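Local coordinates for conserved protein (Methanothermobacter thermautotrophicus, PDB 2WNY) that is of unknown function but belongs to a family of probable RNA-binding proteins and is associated with the archaeal exosome superoperon, at residues 69-80 with 133-140. The protein carries 1 engineered substitution. Residues are numbered along the deposited sequence; the frame is centred on the assembly and turned at random.
Sequences MEKFTEVFRGRM and VENIRKIL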
loop_
_atom_site.group_PDB
_atom_site.type_symbol
_atom_site.label_atom_id
_atom_site.label_comp_id
_atom_site.label_asym_id
_atom_site.label_seq_id
_atom_site.Cartn_x
_atom_site.Cartn_y
_atom_site.Cartn_z
ATOM N N MET A 69 -10.291 0.944 -1.178
ATOM C CA MET A 69 -10.576 2.219 -1.841
ATOM C C MET A 69 -11.480 3.106 -0.975
ATOM O O MET A 69 -11.313 4.330 -0.943
ATOM C CB MET A 69 -11.189 2.020 -3.226
ATOM C CG MET A 69 -10.177 1.614 -4.323
ATOM S SD MET A 69 -8.690 2.666 -4.409
ATOM C CE MET A 69 -9.511 4.227 -4.877
ATOM N N GLU A 70 -12.410 2.483 -0.261
ATOM C CA GLU A 70 -13.261 3.202 0.689
ATOM C C GLU A 70 -12.396 3.924 1.742
ATOM O O GLU A 70 -12.561 5.113 1.982
ATOM C CB GLU A 70 -14.182 2.222 1.405
ATOM C CG GLU A 70 -15.459 1.873 0.693
ATOM C CD GLU A 70 -16.529 1.440 1.687
ATOM O OE1 GLU A 70 -16.210 0.639 2.601
ATOM O OE2 GLU A 70 -17.682 1.911 1.566
ATOM N N LYS A 71 -11.462 3.200 2.356
ATOM C CA LYS A 71 -10.609 3.781 3.391
ATOM C C LYS A 71 -9.590 4.752 2.777
ATOM O O LYS A 71 -9.341 5.840 3.313
ATOM C CB LYS A 71 -9.899 2.668 4.166
ATOM C CG LYS A 71 -8.814 3.128 5.137
ATOM C CD LYS A 71 -9.385 3.774 6.380
ATOM C CE LYS A 71 -8.324 3.867 7.468
ATOM N NZ LYS A 71 -8.976 4.010 8.791
ATOM N N PHE A 72 -9.020 4.359 1.642
ATOM C CA PHE A 72 -8.083 5.215 0.911
ATOM C C PHE A 72 -8.721 6.572 0.602
ATOM O O PHE A 72 -8.100 7.634 0.803
ATOM C CB PHE A 72 -7.623 4.495 -0.369
ATOM C CG PHE A 72 -6.764 5.333 -1.286
ATOM C CD1 PHE A 72 -5.380 5.264 -1.218
ATOM C CD2 PHE A 72 -7.344 6.160 -2.243
ATOM C CE1 PHE A 72 -4.576 6.029 -2.076
ATOM C CE2 PHE A 72 -6.551 6.929 -3.100
ATOM C CZ PHE A 72 -5.170 6.854 -3.019
ATOM N N THR A 73 -9.968 6.534 0.128
ATOM C CA THR A 73 -10.733 7.766 -0.156
ATOM C C THR A 73 -10.954 8.647 1.085
ATOM O O THR A 73 -10.810 9.870 1.001
ATOM C CB THR A 73 -12.083 7.460 -0.865
ATOM O OG1 THR A 73 -11.827 6.692 -2.044
ATOM C CG2 THR A 73 -12.813 8.741 -1.267
ATOM N N GLU A 74 -11.308 8.043 2.220
ATOM C CA GLU A 74 -11.513 8.820 3.460
ATOM C C GLU A 74 -10.194 9.476 3.888
ATOM O O GLU A 74 -10.148 10.662 4.219
ATOM C CB GLU A 74 -12.020 7.938 4.608
ATOM C CG GLU A 74 -13.301 7.177 4.333
ATOM C CD GLU A 74 -13.534 6.028 5.313
ATOM O OE1 GLU A 74 -12.631 5.710 6.127
ATOM O OE2 GLU A 74 -14.636 5.439 5.265
ATOM N N VAL A 75 -9.125 8.690 3.855
ATOM C CA VAL A 75 -7.802 9.151 4.278
ATOM C C VAL A 75 -7.308 10.309 3.391
ATOM O O VAL A 75 -6.892 11.342 3.901
ATOM C CB VAL A 75 -6.775 7.972 4.305
ATOM C CG1 VAL A 75 -5.342 8.468 4.526
ATOM C CG2 VAL A 75 -7.157 6.952 5.388
ATOM N N PHE A 76 -7.401 10.144 2.072
ATOM C CA PHE A 76 -6.705 11.029 1.134
ATOM C C PHE A 76 -7.553 12.075 0.394
ATOM O O PHE A 76 -7.027 12.824 -0.449
ATOM C CB PHE A 76 -5.841 10.187 0.178
ATOM C CG PHE A 76 -4.701 9.511 0.867
ATOM C CD1 PHE A 76 -3.728 10.274 1.518
ATOM C CD2 PHE A 76 -4.602 8.115 0.898
ATOM C CE1 PHE A 76 -2.667 9.674 2.178
ATOM C CE2 PHE A 76 -3.532 7.478 1.555
ATOM C CZ PHE A 76 -2.561 8.255 2.199
ATOM N N ARG A 77 -8.849 12.133 0.718
ATOM C CA ARG A 77 -9.754 13.199 0.262
ATOM C C ARG A 77 -9.053 14.533 0.513
ATOM O O ARG A 77 -8.604 14.786 1.635
ATOM C CB ARG A 77 -11.076 13.116 1.050
ATOM C CG ARG A 77 -12.096 14.271 0.881
ATOM C CD ARG A 77 -12.899 14.193 -0.414
ATOM N NE ARG A 77 -13.574 12.905 -0.594
ATOM C CZ ARG A 77 -14.223 12.536 -1.700
ATOM N NH1 ARG A 77 -14.308 13.357 -2.747
ATOM N NH2 ARG A 77 -14.797 11.340 -1.759
ATOM N N GLY A 78 -8.912 15.342 -0.542
ATOM C CA GLY A 78 -8.264 16.657 -0.469
ATOM C C GLY A 78 -6.773 16.647 -0.170
ATOM O O GLY A 78 -6.199 17.672 0.180
ATOM N N ARG A 79 -6.140 15.487 -0.307
ATOM C CA ARG A 79 -4.721 15.374 -0.037
ATOM C C ARG A 79 -3.990 14.879 -1.283
ATOM O O ARG A 79 -2.987 14.149 -1.195
ATOM C CB ARG A 79 -4.494 14.433 1.157
ATOM C CG ARG A 79 -4.889 15.034 2.493
ATOM C CD ARG A 79 -4.812 14.027 3.611
ATOM N NE ARG A 79 -3.432 13.607 3.867
ATOM C CZ ARG A 79 -3.068 12.720 4.790
ATOM N NH1 ARG A 79 -3.976 12.132 5.556
ATOM N NH2 ARG A 79 -1.788 12.418 4.949
ATOM N N MET A 80 -4.489 15.270 -2.452
ATOM C CA MET A 80 -3.957 14.726 -3.703
ATOM C C MET A 80 -2.509 15.171 -3.919
ATOM O O MET A 80 -1.683 14.395 -4.402
ATOM C CB MET A 80 -4.849 15.090 -4.899
ATOM C CG MET A 80 -4.395 14.503 -6.236
ATOM S SD MET A 80 -4.338 12.692 -6.311
ATOM C CE MET A 80 -3.456 12.468 -7.854
ATOM N N VAL A 133 -3.106 9.673 -12.466
ATOM C CA VAL A 133 -3.206 10.861 -11.616
ATOM C C VAL A 133 -4.612 11.479 -11.694
ATOM O O VAL A 133 -5.264 11.699 -10.668
ATOM C CB VAL A 133 -2.124 11.917 -12.009
ATOM C CG1 VAL A 133 -2.437 13.286 -11.419
ATOM C CG2 VAL A 133 -0.740 11.442 -11.572
ATOM N N GLU A 134 -5.069 11.752 -12.914
ATOM C CA GLU A 134 -6.393 12.352 -13.115
ATOM C C GLU A 134 -7.494 11.507 -12.470
ATOM O O GLU A 134 -8.377 12.042 -11.793
ATOM C CB GLU A 134 -6.691 12.588 -14.603
ATOM C CG GLU A 134 -8.111 13.114 -14.897
ATOM C CD GLU A 134 -8.445 14.430 -14.183
ATOM O OE1 GLU A 134 -7.521 15.128 -13.704
ATOM O OE2 GLU A 134 -9.646 14.773 -14.107
ATOM N N ASN A 135 -7.410 10.189 -12.663
ATOM C CA ASN A 135 -8.414 9.256 -12.145
ATOM C C ASN A 135 -8.498 9.245 -10.627
ATOM O O ASN A 135 -9.591 9.229 -10.058
ATOM C CB ASN A 135 -8.155 7.844 -12.673
ATOM C CG ASN A 135 -8.542 7.692 -14.120
ATOM O OD1 ASN A 135 -9.163 8.576 -14.711
ATOM N ND2 ASN A 135 -8.171 6.566 -14.707
ATOM N N ILE A 136 -7.341 9.268 -9.974
ATOM C CA ILE A 136 -7.296 9.281 -8.518
ATOM C C ILE A 136 -7.738 10.644 -7.963
ATOM O O ILE A 136 -8.480 10.709 -6.969
ATOM C CB ILE A 136 -5.887 8.867 -7.979
ATOM C CG1 ILE A 136 -5.526 7.424 -8.400
ATOM C CG2 ILE A 136 -5.793 9.066 -6.448
ATOM C CD1 ILE A 136 -6.410 6.300 -7.798
ATOM N N ARG A 137 -7.310 11.727 -8.619
ATOM C CA ARG A 137 -7.679 13.073 -8.186
ATOM C C ARG A 137 -9.206 13.245 -8.195
ATOM O O ARG A 137 -9.792 13.817 -7.260
ATOM C CB ARG A 137 -7.005 14.126 -9.072
ATOM C CG ARG A 137 -7.125 15.572 -8.545
ATOM C CD ARG A 137 -6.973 16.579 -9.669
ATOM N NE ARG A 137 -7.940 16.312 -10.739
ATOM C CZ ARG A 137 -9.224 16.681 -10.730
ATOM N NH1 ARG A 137 -9.739 17.358 -9.707
ATOM N NH2 ARG A 137 -10.001 16.368 -11.758
ATOM N N LYS A 138 -9.834 12.741 -9.258
ATOM C CA LYS A 138 -11.293 12.723 -9.381
ATOM C C LYS A 138 -11.927 11.964 -8.209
ATOM O O LYS A 138 -12.943 12.396 -7.650
ATOM C CB LYS A 138 -11.705 12.089 -10.716
ATOM C CG LYS A 138 -13.203 12.139 -11.021
ATOM C CD LYS A 138 -13.700 13.579 -11.182
ATOM C CE LYS A 138 -15.209 13.629 -11.346
ATOM N NZ LYS A 138 -15.710 15.031 -11.346
ATOM N N ILE A 139 -11.321 10.834 -7.844
ATOM C CA ILE A 139 -11.827 10.015 -6.742
ATOM C C ILE A 139 -11.647 10.732 -5.399
ATOM O O ILE A 139 -12.536 10.672 -4.543
ATOM C CB ILE A 139 -11.193 8.590 -6.739
ATOM C CG1 ILE A 139 -11.709 7.785 -7.946
ATOM C CG2 ILE A 139 -11.489 7.856 -5.429
ATOM C CD1 ILE A 139 -10.858 6.519 -8.307
ATOM N N LEU A 140 -10.524 11.437 -5.248
ATOM C CA LEU A 140 -10.210 12.171 -4.023
ATOM C C LEU A 140 -10.848 13.561 -3.945
ATOM O O LEU A 140 -10.684 14.263 -2.937
ATOM C CB LEU A 140 -8.695 12.285 -3.842
ATOM C CG LEU A 140 -7.965 10.956 -3.645
ATOM C CD1 LEU A 140 -6.466 11.187 -3.410
ATOM C CD2 LEU A 140 -8.593 10.113 -2.518
#
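Leu140, the last modelled residue, pushes its side chain into the C-terminal turn of helix 62-76, where both methyls meet Phe76: CD1 comes to 3.4 Å from Phe76 O and also touches Phe76 CB, while CD2 packs against the same carbonyl. CD2 also reaches the Phe72 ring at CE2 (3.8 Å), while CG2 of Ile136 comes to the edge of that ring, near its plane. Met80 runs across Arg137 at about a right angle, CG to CG at 3.7 Å. With CG anti to the backbone N (chi1 -177°) and a bend at chi2, its chain sets SD against both Ile136 CG2 and Leu140 CD1 and carries CE over to Val133, where it meets both the carbonyl O and CG1. Cutting Met80 back to an alanine is likely to open a gap beside Ile136 and Leu140 and leave Val133 CG1 without this methyl. One hydrogen bond joins the backbones: Gly78 N gives to Leu140 O (3.2 Å, 160° at the hydrogen). Gly78, with positive phi, belongs to the type II turn from Phe76 to Arg79, in which the chain leaves the helix at Arg77, and this turn presents its N-H to the carbonyl of Leu140. In Arg77 the bend at chi2 brings CD to 3.4 Å from Leu140 O, and a further bend at chi3 turns one guanidinium face over Ile139 O. Thr73 OG1 touches Ile139 CG2 while giving a 2.7 Å bond to Met69 O; Thr73 N reaches that oxygen from the opposite face of the carbonyl. Farther out, Arg137 grips Glu134 side-on through NE and NH2, along its own helix. The two helical segments cross at -77°, with axes 11.0 Å apart. Phe87 continues the apolar layer beyond Met80, Val133 and Ile136, while Phe72 and Phe76 rest on strand 92-98 of the antiparallel sheet, joining helix 129-139 to helix 62-76 and that strand.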